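Local structure of inclusion membrane protein A (Chlamydia trachomatis, 6E7E) at residues A[9-14]-A[69-74]; A[23-28]-A[55-60]; A[30-35]-A[105-110]. The protein is a SNARE-like protein of the inclusion membrane that appears to take part in homotypic fusion of chlamydial inclusions, the present chain being its soluble domain. The protein carries 2 engineered substitutions. All blocks are in the same frame, centred on the assembly; numbering follows the deposited sequence.

Interaction 1 (A[9-14]-A[69-74])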
ATOM      1  N   GLN A   9      13.050  12.912   7.990  1.00 10.95           N
ATOM      2  CA  GLN A   9      13.751  11.618   8.166  1.00 11.59           C
ATOM      3  C   GLN A   9      12.740  10.510   8.476  1.00 10.58           C
ATOM      4  O   GLN A   9      12.908   9.377   7.970  1.00 11.36           O
ATOM      5  CB  GLN A   9      14.805  11.747   9.242  1.00 12.70           C
ATOM      6  CG  GLN A   9      15.958  12.606   8.794  1.00 14.69           C
ATOM      7  CD  GLN A   9      16.857  13.076   9.905  1.00 15.87           C
ATOM      8  OE1 GLN A   9      16.620  12.919  11.115  1.00 19.65           O
ATOM      9  NE2 GLN A   9      17.940  13.654   9.459  1.00 17.71           N
ATOM     10  N   ASP A  10      11.710  10.787   9.262  1.00 10.41           N
ATOM     11  CA  ASP A  10      10.653   9.776   9.533  1.00 10.97           C
ATOM     12  C   ASP A  10       9.944   9.414   8.240  1.00 10.05           C
ATOM     13  O   ASP A  10       9.701   8.249   7.973  1.00 11.16           O
ATOM     14  CB  ASP A  10       9.626  10.334  10.516  1.00 11.80           C
ATOM     15  CG  ASP A  10      10.079  10.471  11.940  1.00 15.25           C
ATOM     16  OD1 ASP A  10      11.060   9.827  12.284  1.00 17.80           O
ATOM     17  OD2 ASP A  10       9.432  11.264  12.664  1.00 17.96           O
ATOM     18  N   LEU A  11       9.610  10.426   7.462  1.00  9.83           N
ATOM     19  CA  LEU A  11       8.911  10.166   6.199  1.00  9.70           C
ATOM     20  C   LEU A  11       9.820   9.403   5.240  1.00  9.33           C
ATOM     21  O   LEU A  11       9.332   8.538   4.510  1.00  9.84           O
ATOM     22  CB  LEU A  11       8.421  11.470   5.603  1.00 10.25           C
ATOM     23  CG  LEU A  11       7.555  11.313   4.369  1.00 11.21           C
ATOM     24  CD1 LEU A  11       6.283  10.498   4.642  1.00 12.95           C
ATOM     25  CD2 LEU A  11       7.206  12.668   3.812  1.00 14.48           C
ATOM     26  N   GLN A  12      11.096   9.728   5.198  1.00  9.36           N
ATOM     27  CA  GLN A  12      12.038   9.014   4.324  1.00  9.92           C
ATOM     28  C   GLN A  12      11.990   7.518   4.638  1.00  9.95           C
ATOM     29  O   GLN A  12      11.928   6.680   3.733  1.00 10.36           O
ATOM     30  CB  GLN A  12      13.415   9.577   4.537  1.00 11.77           C
ATOM     31  CG  GLN A  12      14.519   8.919   3.749  1.00 16.62           C
ATOM     32  CD  GLN A  12      15.861   9.480   4.155  1.00 20.40           C
ATOM     33  OE1 GLN A  12      16.154   9.727   5.325  1.00 30.72           O
ATOM     34  NE2 GLN A  12      16.692   9.714   3.162  1.00 25.54           N
ATOM     35  N   ARG A  13      12.013   7.202   5.921  1.00  9.98           N
ATOM     36  CA  ARG A  13      11.967   5.792   6.356  1.00 11.11           C
ATOM     37  C   ARG A  13      10.649   5.152   5.933  1.00  9.95           C
ATOM     38  O   ARG A  13      10.641   4.030   5.402  1.00 10.57           O
ATOM     39  CB  ARG A  13      12.120   5.762   7.877  1.00 14.61           C
ATOM     40  CG  ARG A  13      12.005   4.412   8.563  1.00 17.15           C
ATOM     41  CD  ARG A  13      11.887   4.575  10.099  1.00 19.71           C
ATOM     42  NE  ARG A  13      12.957   5.417  10.640  1.00 20.06           N
ATOM     43  CZ  ARG A  13      12.847   6.597  11.268  1.00 17.93           C
ATOM     44  NH1 ARG A  13      11.671   7.117  11.586  1.00 18.18           N
ATOM     45  NH2 ARG A  13      13.952   7.253  11.603  1.00 21.43           N
ATOM     46  N   GLU A  14       9.532   5.817   6.177  1.00  9.29           N
ATOM     47  CA  GLU A  14       8.239   5.194   5.852  1.00  9.50           C
ATOM     48  C   GLU A  14       8.044   5.087   4.345  1.00  8.56           C
ATOM     49  O   GLU A  14       7.469   4.095   3.909  1.00  9.31           O
ATOM     50  CB  GLU A  14       7.110   5.975   6.509  1.00 10.41           C
ATOM     51  CG  GLU A  14       7.169   5.993   8.027  1.00 12.24           C
ATOM     52  CD  GLU A  14       7.396   4.636   8.678  1.00 12.95           C
ATOM     53  OE1 GLU A  14       6.648   3.716   8.373  1.00 16.34           O
ATOM     54  OE2 GLU A  14       8.332   4.497   9.484  1.00 18.33           O
ATOM     55  N   SER A  69       5.488  12.171  -2.900  1.00 14.08           N
ATOM     56  CA  SER A  69       5.599  13.562  -3.383  1.00 14.41           C
ATOM     57  C   SER A  69       6.059  14.516  -2.270  1.00 14.32           C
ATOM     58  O   SER A  69       6.888  15.398  -2.516  1.00 15.16           O
ATOM     59  CB  SER A  69       4.292  14.015  -3.939  1.00 15.39           C
ATOM     60  OG  SER A  69       3.994  13.366  -5.165  1.00 18.03           O
ATOM     61  N   LEU A  70       5.514  14.377  -1.069  1.00 13.38           N
ATOM     62  CA  LEU A  70       5.888  15.237   0.076  1.00 13.94           C
ATOM     63  C   LEU A  70       7.376  15.096   0.339  1.00 13.87           C
ATOM     64  O   LEU A  70       8.082  16.089   0.494  1.00 14.30           O
ATOM     65  CB  LEU A  70       5.096  14.831   1.313  1.00 15.26           C
ATOM     66  CG  LEU A  70       5.330  15.700   2.544  1.00 16.85           C
ATOM     67  CD1 LEU A  70       4.946  17.154   2.282  1.00 19.41           C
ATOM     68  CD2 LEU A  70       4.555  15.135   3.707  1.00 17.69           C
ATOM     69  N   LEU A  71       7.841  13.865   0.378  1.00 14.44           N
ATOM     70  CA  LEU A  71       9.272  13.615   0.655  1.00 15.19           C
ATOM     71  C   LEU A  71      10.079  14.382  -0.401  1.00 15.16           C
ATOM     72  O   LEU A  71      11.091  15.014  -0.074  1.00 18.54           O
ATOM     73  CB  LEU A  71       9.548  12.110   0.631  1.00 15.12           C
ATOM     74  CG  LEU A  71      10.971  11.734   0.975  1.00 15.79           C
ATOM     75  CD1 LEU A  71      11.222  11.999   2.452  1.00 17.36           C
ATOM     76  CD2 LEU A  71      11.215  10.286   0.606  1.00 17.33           C
ATOM     77  N   ASP A  72       9.664  14.283  -1.668  1.00 17.41           N
ATOM     78  CA  ASP A  72      10.409  14.881  -2.802  1.00 19.29           C
ATOM     79  C   ASP A  72      10.372  16.417  -2.711  1.00 18.75           C
ATOM     80  O   ASP A  72      11.247  17.063  -3.313  1.00 22.55           O
ATOM     81  CB  ASP A  72       9.863  14.419  -4.156  1.00 23.54           C
ATOM     82  CG  ASP A  72      10.143  12.962  -4.500  1.00 30.56           C
ATOM     83  OD1 ASP A  72      11.025  12.353  -3.860  1.00 39.02           O
ATOM     84  OD2 ASP A  72       9.485  12.450  -5.425  1.00 41.74           O
ATOM     85  N   GLU A  73       9.405  17.015  -2.008  1.00 18.36           N
ATOM     86  CA  GLU A  73       9.295  18.492  -1.897  1.00 19.31           C
ATOM     87  C   GLU A  73      10.274  19.047  -0.864  1.00 20.31           C
ATOM     88  O   GLU A  73      10.496  20.246  -0.890  1.00 22.46           O
ATOM     89  CB  GLU A  73       7.865  18.916  -1.538  1.00 21.54           C
ATOM     90  CG  GLU A  73       6.889  18.682  -2.668  1.00 21.89           C
ATOM     91  CD  GLU A  73       7.217  19.436  -3.941  1.00 23.35           C
ATOM     92  OE1 GLU A  73       7.633  20.583  -3.836  1.00 22.89           O
ATOM     93  OE2 GLU A  73       7.068  18.862  -5.033  1.00 26.33           O
ATOM     94  N   TYR A  74      10.844  18.264   0.031  1.00 19.13           N
ATOM     95  CA  TYR A  74      11.576  18.856   1.177  1.00 17.35           C
ATOM     96  C   TYR A  74      12.846  19.602   0.750  1.00 20.02           C
ATOM     97  O   TYR A  74      13.058  20.690   1.268  1.00 20.03           O
ATOM     98  CB  TYR A  74      11.975  17.782   2.182  1.00 15.42           C
ATOM     99  CG  TYR A  74      12.664  18.349   3.396  1.00 15.27           C
ATOM    100  CD1 TYR A  74      11.945  18.914   4.429  1.00 16.61           C
ATOM    101  CD2 TYR A  74      14.043  18.283   3.537  1.00 17.99           C
ATOM    102  CE1 TYR A  74      12.574  19.443   5.547  1.00 16.79           C
ATOM    103  CE2 TYR A  74      14.682  18.812   4.645  1.00 18.74           C
ATOM    104  CZ  TYR A  74      13.952  19.399   5.658  1.00 16.72           C
ATOM    105  OH  TYR A  74      14.562  19.932   6.775  1.00 19.42           O
TER

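Interaction 2 (A[23-28]-A[55-60])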
ATOM      1  N   PHE A  23       6.520  -3.273  -3.871  1.00  8.98           N
ATOM      2  CA  PHE A  23       7.171  -4.342  -4.653  1.00  9.27           C
ATOM      3  C   PHE A  23       6.635  -5.702  -4.197  1.00  8.60           C
ATOM      4  O   PHE A  23       6.264  -6.540  -5.027  1.00  9.37           O
ATOM      5  CB  PHE A  23       8.689  -4.293  -4.506  1.00 10.02           C
ATOM      6  CG  PHE A  23       9.286  -5.435  -5.271  1.00  9.88           C
ATOM      7  CD1 PHE A  23       9.349  -5.414  -6.657  1.00 11.26           C
ATOM      8  CD2 PHE A  23       9.619  -6.602  -4.603  1.00  9.96           C
ATOM      9  CE1 PHE A  23       9.773  -6.541  -7.344  1.00 12.43           C
ATOM     10  CE2 PHE A  23      10.057  -7.711  -5.306  1.00 10.44           C
ATOM     11  CZ  PHE A  23      10.159  -7.671  -6.667  1.00 11.87           C
ATOM     12  N   MET A  24       6.598  -5.948  -2.900  1.00  8.78           N
ATOM     13  CA  MET A  24       6.129  -7.255  -2.401  1.00  8.79           C
ATOM     14  C   MET A  24       4.677  -7.485  -2.789  1.00  9.11           C
ATOM     15  O   MET A  24       4.330  -8.621  -3.187  1.00  9.51           O
ATOM     16  CB  MET A  24       6.299  -7.356  -0.893  1.00  8.86           C
ATOM     17  CG  MET A  24       7.751  -7.476  -0.516  1.00  9.44           C
ATOM     18  SD  MET A  24       7.960  -7.770   1.269  1.00 11.39           S
ATOM     19  CE  MET A  24       7.932  -6.110   1.896  1.00 12.68           C
ATOM     20  N   LEU A  25       3.819  -6.480  -2.686  1.00  9.21           N
ATOM     21  CA  LEU A  25       2.432  -6.650  -3.123  1.00 10.61           C
ATOM     22  C   LEU A  25       2.362  -6.905  -4.632  1.00 10.64           C
ATOM     23  O   LEU A  25       1.451  -7.642  -5.046  1.00 12.21           O
ATOM     24  CB  LEU A  25       1.597  -5.443  -2.733  1.00 11.01           C
ATOM     25  CG  LEU A  25       1.370  -5.272  -1.240  1.00 12.42           C
ATOM     26  CD1 LEU A  25       0.637  -3.983  -0.973  1.00 12.40           C
ATOM     27  CD2 LEU A  25       0.582  -6.424  -0.664  1.00 12.93           C
ATOM     28  N   SER A  26       3.260  -6.359  -5.436  1.00 10.98           N
ATOM     29  CA  SER A  26       3.247  -6.650  -6.884  1.00 12.22           C
ATOM     30  C   SER A  26       3.550  -8.133  -7.119  1.00 11.10           C
ATOM     31  O   SER A  26       2.956  -8.766  -8.002  1.00 12.75           O
ATOM     32  CB  SER A  26       4.185  -5.732  -7.649  1.00 14.46           C
ATOM     33  OG  SER A  26       5.562  -6.099  -7.605  1.00 18.54           O
ATOM     34  N   VAL A  27       4.449  -8.686  -6.334  1.00 10.25           N
ATOM     35  CA  VAL A  27       4.798 -10.121  -6.465  1.00 10.57           C
ATOM     36  C   VAL A  27       3.576 -10.936  -6.060  1.00 10.15           C
ATOM     37  O   VAL A  27       3.200 -11.908  -6.758  1.00 10.58           O
ATOM     38  CB  VAL A  27       6.019 -10.485  -5.611  1.00 11.65           C
ATOM     39  CG1 VAL A  27       6.287 -11.988  -5.596  1.00 12.59           C
ATOM     40  CG2 VAL A  27       7.250  -9.739  -6.074  1.00 13.27           C
ATOM     41  N   LEU A  28       2.966 -10.602  -4.942  1.00 10.02           N
ATOM     42  CA  LEU A  28       1.795 -11.354  -4.451  1.00 10.23           C
ATOM     43  C   LEU A  28       0.622 -11.209  -5.413  1.00 10.09           C
ATOM     44  O   LEU A  28      -0.092 -12.177  -5.641  1.00 10.06           O
ATOM     45  CB  LEU A  28       1.437 -10.893  -3.043  1.00 10.44           C
ATOM     46  CG  LEU A  28       2.467 -11.286  -1.991  1.00 11.68           C
ATOM     47  CD1 LEU A  28       2.243 -10.527  -0.706  1.00 17.05           C
ATOM     48  CD2 LEU A  28       2.415 -12.766  -1.734  1.00 17.59           C
ATOM     49  N   SER A  55      -7.101  -7.691  -8.163  1.00 11.51           N
ATOM     50  CA  SER A  55      -7.824  -6.426  -8.403  1.00 14.26           C
ATOM     51  C   SER A  55      -7.511  -5.405  -7.307  1.00 13.37           C
ATOM     52  O   SER A  55      -7.267  -4.221  -7.622  1.00 15.81           O
ATOM     53  CB  SER A  55      -9.304  -6.709  -8.501  1.00 17.07           C
ATOM     54  OG  SER A  55      -9.599  -7.450  -9.673  1.00 29.28           O
ATOM     55  N   CYS A  56      -7.526  -5.800  -6.039  1.00 12.88           N
ATOM     56  CA  CYS A  56      -7.416  -4.799  -4.962  1.00 15.09           C
ATOM     57  C   CYS A  56      -5.972  -4.287  -4.878  1.00 14.16           C
ATOM     58  O   CYS A  56      -5.758  -3.176  -4.357  1.00 17.83           O
ATOM     59  CB  CYS A  56      -7.974  -5.307  -3.644  1.00 17.98           C
ATOM     60  SG  CYS A  56      -6.848  -6.358  -2.732  1.00 20.37           S
ATOM     61  N   LEU A  57      -5.001  -5.011  -5.415  1.00 13.77           N
ATOM     62  CA  LEU A  57      -3.579  -4.584  -5.389  1.00 15.08           C
ATOM     63  C   LEU A  57      -3.202  -3.779  -6.643  1.00 17.79           C
ATOM     64  O   LEU A  57      -2.119  -3.186  -6.643  1.00 20.97           O
ATOM     65  CB  LEU A  57      -2.695  -5.811  -5.186  1.00 14.95           C
ATOM     66  CG  LEU A  57      -2.886  -6.498  -3.840  1.00 15.81           C
ATOM     67  CD1 LEU A  57      -2.015  -7.731  -3.735  1.00 15.85           C
ATOM     68  CD2 LEU A  57      -2.576  -5.558  -2.690  1.00 18.95           C
ATOM     69  N   GLN A  58      -4.101  -3.658  -7.624  1.00 18.80           N
ATOM     70  CA  GLN A  58      -3.885  -2.800  -8.810  1.00 21.80           C
ATOM     71  C   GLN A  58      -3.611  -1.369  -8.356  1.00 21.64           C
ATOM     72  O   GLN A  58      -4.345  -0.852  -7.502  1.00 21.00           O
ATOM     73  CB  GLN A  58      -5.101  -2.796  -9.736  1.00 23.99           C
ATOM     74  CG  GLN A  58      -5.303  -4.083 -10.517  1.00 25.66           C
ATOM     75  CD  GLN A  58      -6.467  -4.015 -11.475  1.00 31.20           C
ATOM     76  OE1 GLN A  58      -6.304  -4.158 -12.681  1.00 41.79           O
ATOM     77  NE2 GLN A  58      -7.657  -3.798 -10.938  1.00 34.34           N
ATOM     78  N   GLY A  59      -2.567  -0.771  -8.913  1.00 24.66           N
ATOM     79  CA  GLY A  59      -2.286   0.653  -8.724  1.00 22.71           C
ATOM     80  C   GLY A  59      -1.888   0.961  -7.292  1.00 22.49           C
ATOM     81  O   GLY A  59      -2.064   2.118  -6.870  1.00 22.82           O
ATOM     82  N   PHE A  60      -1.316   0.005  -6.557  1.00 21.21           N
ATOM     83  CA  PHE A  60      -0.934   0.258  -5.152  1.00 17.84           C
ATOM     84  C   PHE A  60       0.028   1.448  -5.096  1.00 14.71           C
ATOM     85  O   PHE A  60      -0.107   2.185  -4.168  1.00 16.33           O
ATOM     86  CB  PHE A  60      -0.385  -0.993  -4.459  1.00 18.66           C
ATOM     87  CG  PHE A  60      -0.003  -0.731  -3.026  1.00 16.51           C
ATOM     88  CD1 PHE A  60      -0.950  -0.662  -2.025  1.00 18.53           C
ATOM     89  CD2 PHE A  60       1.280  -0.378  -2.694  1.00 13.54           C
ATOM     90  CE1 PHE A  60      -0.599  -0.348  -0.721  1.00 19.32           C
ATOM     91  CE2 PHE A  60       1.635  -0.075  -1.390  1.00 15.03           C
ATOM     92  CZ  PHE A  60       0.694  -0.054  -0.406  1.00 17.92           C
TER

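Interaction 3 (A[30-35]-A[105-110])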
ATOM      1  N   LYS A  30       0.732 -10.912  -8.647  1.00 10.22           N
ATOM      2  CA  LYS A  30       0.986 -11.823  -9.776  1.00 10.99           C
ATOM      3  C   LYS A  30       0.762 -13.279  -9.348  1.00  9.84           C
ATOM      4  O   LYS A  30       0.213 -14.076 -10.117  1.00 10.63           O
ATOM      5  CB  LYS A  30       2.408 -11.622 -10.295  1.00 13.19           C
ATOM      6  CG  LYS A  30       2.753 -12.364 -11.571  1.00 18.10           C
ATOM      7  CD  LYS A  30       3.993 -11.829 -12.229  1.00 21.40           C
ATOM      8  CE  LYS A  30       5.229 -12.314 -11.518  1.00 25.10           C
ATOM      9  NZ  LYS A  30       6.433 -12.065 -12.331  1.00 21.62           N
ATOM     10  N   GLU A  31       1.179 -13.610  -8.135  1.00  9.75           N
ATOM     11  CA  GLU A  31       0.984 -14.973  -7.617  1.00 10.28           C
ATOM     12  C   GLU A  31      -0.509 -15.311  -7.570  1.00  9.58           C
ATOM     13  O   GLU A  31      -0.901 -16.425  -7.936  1.00 10.08           O
ATOM     14  CB  GLU A  31       1.606 -15.086  -6.235  1.00 12.02           C
ATOM     15  CG  GLU A  31       1.703 -16.493  -5.727  1.00 15.03           C
ATOM     16  CD  GLU A  31       2.460 -16.653  -4.411  1.00 18.59           C
ATOM     17  OE1 GLU A  31       2.424 -15.709  -3.584  1.00 21.47           O
ATOM     18  OE2 GLU A  31       3.053 -17.732  -4.168  1.00 22.78           O
ATOM     19  N   PHE A  32      -1.342 -14.377  -7.124  1.00  9.23           N
ATOM     20  CA  PHE A  32      -2.799 -14.638  -7.040  1.00  9.55           C
ATOM     21  C   PHE A  32      -3.445 -14.601  -8.419  1.00  9.27           C
ATOM     22  O   PHE A  32      -4.418 -15.333  -8.597  1.00  9.67           O
ATOM     23  CB  PHE A  32      -3.464 -13.719  -6.012  1.00 10.21           C
ATOM     24  CG  PHE A  32      -3.202 -14.237  -4.619  1.00 10.64           C
ATOM     25  CD1 PHE A  32      -3.895 -15.343  -4.156  1.00 10.92           C
ATOM     26  CD2 PHE A  32      -2.211 -13.710  -3.818  1.00 13.55           C
ATOM     27  CE1 PHE A  32      -3.603 -15.910  -2.930  1.00 12.73           C
ATOM     28  CE2 PHE A  32      -1.913 -14.284  -2.599  1.00 15.88           C
ATOM     29  CZ  PHE A  32      -2.603 -15.381  -2.169  1.00 14.60           C
ATOM     30  N   LEU A  33      -2.904 -13.873  -9.382  1.00  9.70           N
ATOM     31  CA  LEU A  33      -3.402 -13.997 -10.765  1.00 10.27           C
ATOM     32  C   LEU A  33      -3.162 -15.424 -11.256  1.00  9.67           C
ATOM     33  O   LEU A  33      -4.055 -16.067 -11.798  1.00 10.80           O
ATOM     34  CB  LEU A  33      -2.699 -13.003 -11.677  1.00 11.01           C
ATOM     35  CG  LEU A  33      -3.134 -13.068 -13.134  1.00 11.89           C
ATOM     36  CD1 LEU A  33      -4.617 -12.765 -13.276  1.00 14.97           C
ATOM     37  CD2 LEU A  33      -2.320 -12.062 -13.923  1.00 14.32           C
ATOM     38  N   HIS A  34      -1.951 -15.922 -11.076  1.00  9.84           N
ATOM     39  CA  HIS A  34      -1.647 -17.327 -11.426  1.00 10.37           C
ATOM     40  C   HIS A  34      -2.634 -18.266 -10.734  1.00 10.35           C
ATOM     41  O   HIS A  34      -3.211 -19.125 -11.378  1.00 12.14           O
ATOM     42  CB  HIS A  34      -0.217 -17.682 -11.038  1.00 10.81           C
ATOM     43  CG  HIS A  34       0.827 -17.322 -12.039  1.00 10.42           C
ATOM     44  ND1 HIS A  34       1.523 -16.129 -12.177  1.00 13.90           N
ATOM     45  CD2 HIS A  34       1.332 -18.142 -12.980  1.00  9.21           C
ATOM     46  CE1 HIS A  34       2.406 -16.289 -13.161  1.00 10.83           C
ATOM     47  NE2 HIS A  34       2.280 -17.489 -13.670  1.00 13.98           N
ATOM     48  N   LEU A  35      -2.782 -18.130  -9.428  1.00 10.25           N
ATOM     49  CA  LEU A  35      -3.618 -19.050  -8.636  1.00 10.82           C
ATOM     50  C   LEU A  35      -5.055 -18.998  -9.147  1.00 10.57           C
ATOM     51  O   LEU A  35      -5.723 -20.030  -9.227  1.00 11.41           O
ATOM     52  CB  LEU A  35      -3.517 -18.702  -7.152  1.00 10.88           C
ATOM     53  CG  LEU A  35      -3.931 -19.804  -6.189  1.00 12.26           C
ATOM     54  CD1 LEU A  35      -2.895 -20.910  -6.173  1.00 13.54           C
ATOM     55  CD2 LEU A  35      -4.098 -19.214  -4.788  1.00 12.48           C
ATOM     56  N   ARG A 105       3.245 -10.522   5.628  1.00 10.28           N
ATOM     57  CA  ARG A 105       3.831 -11.665   6.340  1.00 11.99           C
ATOM     58  C   ARG A 105       2.826 -12.813   6.350  1.00 11.98           C
ATOM     59  O   ARG A 105       3.204 -13.977   6.119  1.00 15.21           O
ATOM     60  CB  ARG A 105       4.264 -11.247   7.743  1.00 14.09           C
ATOM     61  CG  ARG A 105       5.117 -12.301   8.420  1.00 19.41           C
ATOM     62  CD  ARG A 105       5.737 -11.838   9.713  1.00 21.31           C
ATOM     63  NE  ARG A 105       4.736 -11.544  10.732  1.00 25.04           N
ATOM     64  CZ  ARG A 105       4.200 -12.430  11.577  1.00 30.12           C
ATOM     65  NH1 ARG A 105       4.540 -13.705  11.529  1.00 32.34           N
ATOM     66  NH2 ARG A 105       3.313 -12.026  12.470  1.00 33.23           N
ATOM     67  N   PHE A 106       1.575 -12.558   6.675  1.00 13.01           N
ATOM     68  CA  PHE A 106       0.558 -13.632   6.744  1.00 14.53           C
ATOM     69  C   PHE A 106       0.220 -14.178   5.369  1.00 12.00           C
ATOM     70  O   PHE A 106      -0.078 -15.359   5.201  1.00 14.02           O
ATOM     71  CB  PHE A 106      -0.790 -13.127   7.259  1.00 18.48           C
ATOM     72  CG  PHE A 106      -0.781 -12.367   8.561  1.00 24.47           C
ATOM     73  CD1 PHE A 106       0.074 -12.746   9.583  1.00 27.81           C
ATOM     74  CD2 PHE A 106      -1.647 -11.297   8.782  1.00 25.88           C
ATOM     75  CE1 PHE A 106       0.078 -12.071  10.796  1.00 28.83           C
ATOM     76  CE2 PHE A 106      -1.640 -10.617   9.992  1.00 30.92           C
ATOM     77  CZ  PHE A 106      -0.774 -11.003  10.998  1.00 30.76           C
ATOM     78  N   LEU A 107       0.190 -13.320   4.366  1.00 11.09           N
ATOM     79  CA  LEU A 107      -0.258 -13.733   3.026  1.00 10.62           C
ATOM     80  C   LEU A 107       0.835 -14.523   2.316  1.00  9.50           C
ATOM     81  O   LEU A 107       0.494 -15.343   1.468  1.00 10.33           O
ATOM     82  CB  LEU A 107      -0.618 -12.478   2.246  1.00 11.25           C
ATOM     83  CG  LEU A 107      -1.280 -12.692   0.893  1.00 12.96           C
ATOM     84  CD1 LEU A 107      -2.561 -13.512   1.002  1.00 13.10           C
ATOM     85  CD2 LEU A 107      -1.589 -11.341   0.274  1.00 14.99           C
ATOM     86  N   THR A 108       2.095 -14.238   2.602  1.00  9.39           N
ATOM     87  CA  THR A 108       3.211 -14.754   1.774  1.00  9.24           C
ATOM     88  C   THR A 108       3.148 -16.258   1.537  1.00  9.21           C
ATOM     89  O   THR A 108       3.319 -16.668   0.398  1.00 10.31           O
ATOM     90  CB  THR A 108       4.537 -14.317   2.380  1.00 10.48           C
ATOM     91  OG1 THR A 108       4.695 -12.910   2.211  1.00 11.20           O
ATOM     92  CG2 THR A 108       5.716 -14.955   1.695  1.00 11.83           C
ATOM     93  N   PRO A 109       2.906 -17.112   2.545  1.00  9.90           N
ATOM     94  CA  PRO A 109       2.945 -18.547   2.263  1.00  9.98           C
ATOM     95  C   PRO A 109       1.661 -19.117   1.663  1.00  9.52           C
ATOM     96  O   PRO A 109       1.641 -20.304   1.348  1.00 10.68           O
ATOM     97  CB  PRO A 109       3.167 -19.188   3.630  1.00 13.65           C
ATOM     98  CG  PRO A 109       2.934 -18.148   4.651  1.00 16.99           C
ATOM     99  CD  PRO A 109       2.827 -16.806   3.974  1.00 11.31           C
ATOM    100  N   LEU A 110       0.593 -18.356   1.591  1.00  9.43           N
ATOM    101  CA  LEU A 110      -0.721 -19.008   1.399  1.00 10.25           C
ATOM    102  C   LEU A 110      -0.974 -19.526  -0.015  1.00 10.56           C
ATOM    103  O   LEU A 110      -1.590 -20.583  -0.129  1.00 11.85           O
ATOM    104  CB  LEU A 110      -1.814 -18.040   1.837  1.00 12.11           C
ATOM    105  CG  LEU A 110      -1.769 -17.702   3.333  1.00 15.90           C
ATOM    106  CD1 LEU A 110      -2.953 -16.816   3.665  1.00 15.54           C
ATOM    107  CD2 LEU A 110      -1.687 -18.903   4.268  1.00 19.18           C
TER
HETATM  108  O   HOH W   1       0.737 -16.289  -1.208  1.00 13.17           O
HETATM  109  O   HOH W   2       3.065 -18.721  -1.487  1.00 13.75           O
HETATM  110  O   HOH W   3       4.499 -15.334  -1.819  1.00 20.93           O

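Interaction 1 (A[9-14]-A[69-74])
The side chains of L11 and L71 run antiparallel alongside one another where helix 4-38 meets the short helix 65-73, two members of this all-helical bundle. The short segments run nearer antiparallel than parallel, crossing at -137° with their axes 9.8 Å apart at closest approach. L11 reaches across because its CG stands anti to the backbone N (chi1 -174°), which sends the CD2 methyl into the neighbouring helix. That methyl meets two consecutive residues. L11 CD2 lies 3.6 Å from L70 CD2, and it also comes within 3.8 Å of L70 CG. The backbone N of L71 is 3.7 Å from the same L11 CD2. The L70 side chain is set roughly perpendicular to that of L11. Leucine suits these places, since its branched end fills the seam while the same residues also face other helices: L11 touches L93, and L70 touches L152 and I156.

Glutamine is apt at the border of the contact. Q12 CB packs 3.9 Å from L71 CD1, while the extended chain leads the amide away from the other helix. L71 answers from its own side by laying a methyl against the backbone of helix 4-38: L71 CD1 lies 3.6 Å from both Q12 N and Q12 CA.

Interaction 2 (A[23-28]-A[55-60])
The F60 ring carries a methyl of L25 on one face: L25 CD1 stands 3.7 Å from the centroid of the F60 ring and only 6° off the ring normal, a CH-pi contact almost over the centre. All six ring carbons therefore lie at nearly equal range from this one methyl. I21 and N22 of helix 4-38, together with I142 and L145 of helix 125-165, also touch the F60 side chain. The phenylalanine gets there because its CG lies anti to the backbone N (chi1 -180°), swinging the ring toward helix 4-38.

L25 CD1 mainly covers the ring, though L57 CD2 also lies 4.0 Å from L25 CD1. The second methyl, L25 CD2, packs 3.9 Å from L57 CD2, the two leucine side chains standing nearly square to each other. The other methyl of L57, CD1, lies 3.7 Å from the backbone O of L25. This is the buried interior of a helical bundle, where L57 also meets L138 and I142 of helix 125-165; aliphatic and aromatic side chains suit it because they need no polar partner.

L57 and F60 form the two ends of a type II beta turn that follows helix 44-57, so the two residues that meet L25 stand only three positions apart in the chain. G59 holds the third position of the turn with a positive phi (68°), a conformation glycine adopts readily.

Interaction 3 (A[30-35]-A[105-110])
E31 faces the backbone carbonyls of L107 and T108, where helix 87-107 gives way to helix 110-119, across a layer of three waters. From CB, which points toward residues 105-110, the side chain runs straight out: CG is anti to the backbone N (chi1 -169°) and CD follows in an extended line. A111 and E112 of helix 110-119 also touch the side chain. At the tip, water 3 donates to E31 OE1 at 2.7 Å and also to T108 O. Water 1 lies within bonding distance and geometry of E31 OE1 and L107 O, and water 2 of E31 OE2 and T108 O, but each has too few protons for all the acceptors around it. A carbonyl oxygen, and a carboxylate if, as is likely, it is ionised, can only accept, so water is needed to join them. Glutamate suits the place because its extended chain brings E31 OE1 to within 4.2 Å of T108 O, close enough for single waters to bridge. A long, weak ion pair from OE2 to R115 adds to its setting.

Beneath the waters the contact turns apolar. F32 and L107 meet obliquely, F32 CZ lying 3.7 Å from L107 CD1. F32 also stacks on F53, and both F32 and L107 touch L131. Flat ring and branched leucine thus fill the buried side. An apolar seam edged by hydrated polar groups is characteristic of helical bundles, here at the junction between helices 87-107 and 110-119.

From the N terminus, the long helix 4-38 offers its three segments in succession: 9-14, then 23-28, then 30-35. The chain returns first at residues 55-60, closing the shortest loop, interaction 2, between helix 44-57 and helix 4-38. Helix 65-73 follows and closes interaction 1, whose loop encloses that of interaction 2. Interaction 3 closes last, at the end of helix 87-107, and its loop crosses both others. Interactions 1 and 3 lie on opposite sides of the chain's centre, about 30 Å apart between centres, whereas interactions 2 and 3 touch through L28 CD1 and L107 CD2, 4.0 Å apart. Helix 4-38 thereby joins three other helices along its length.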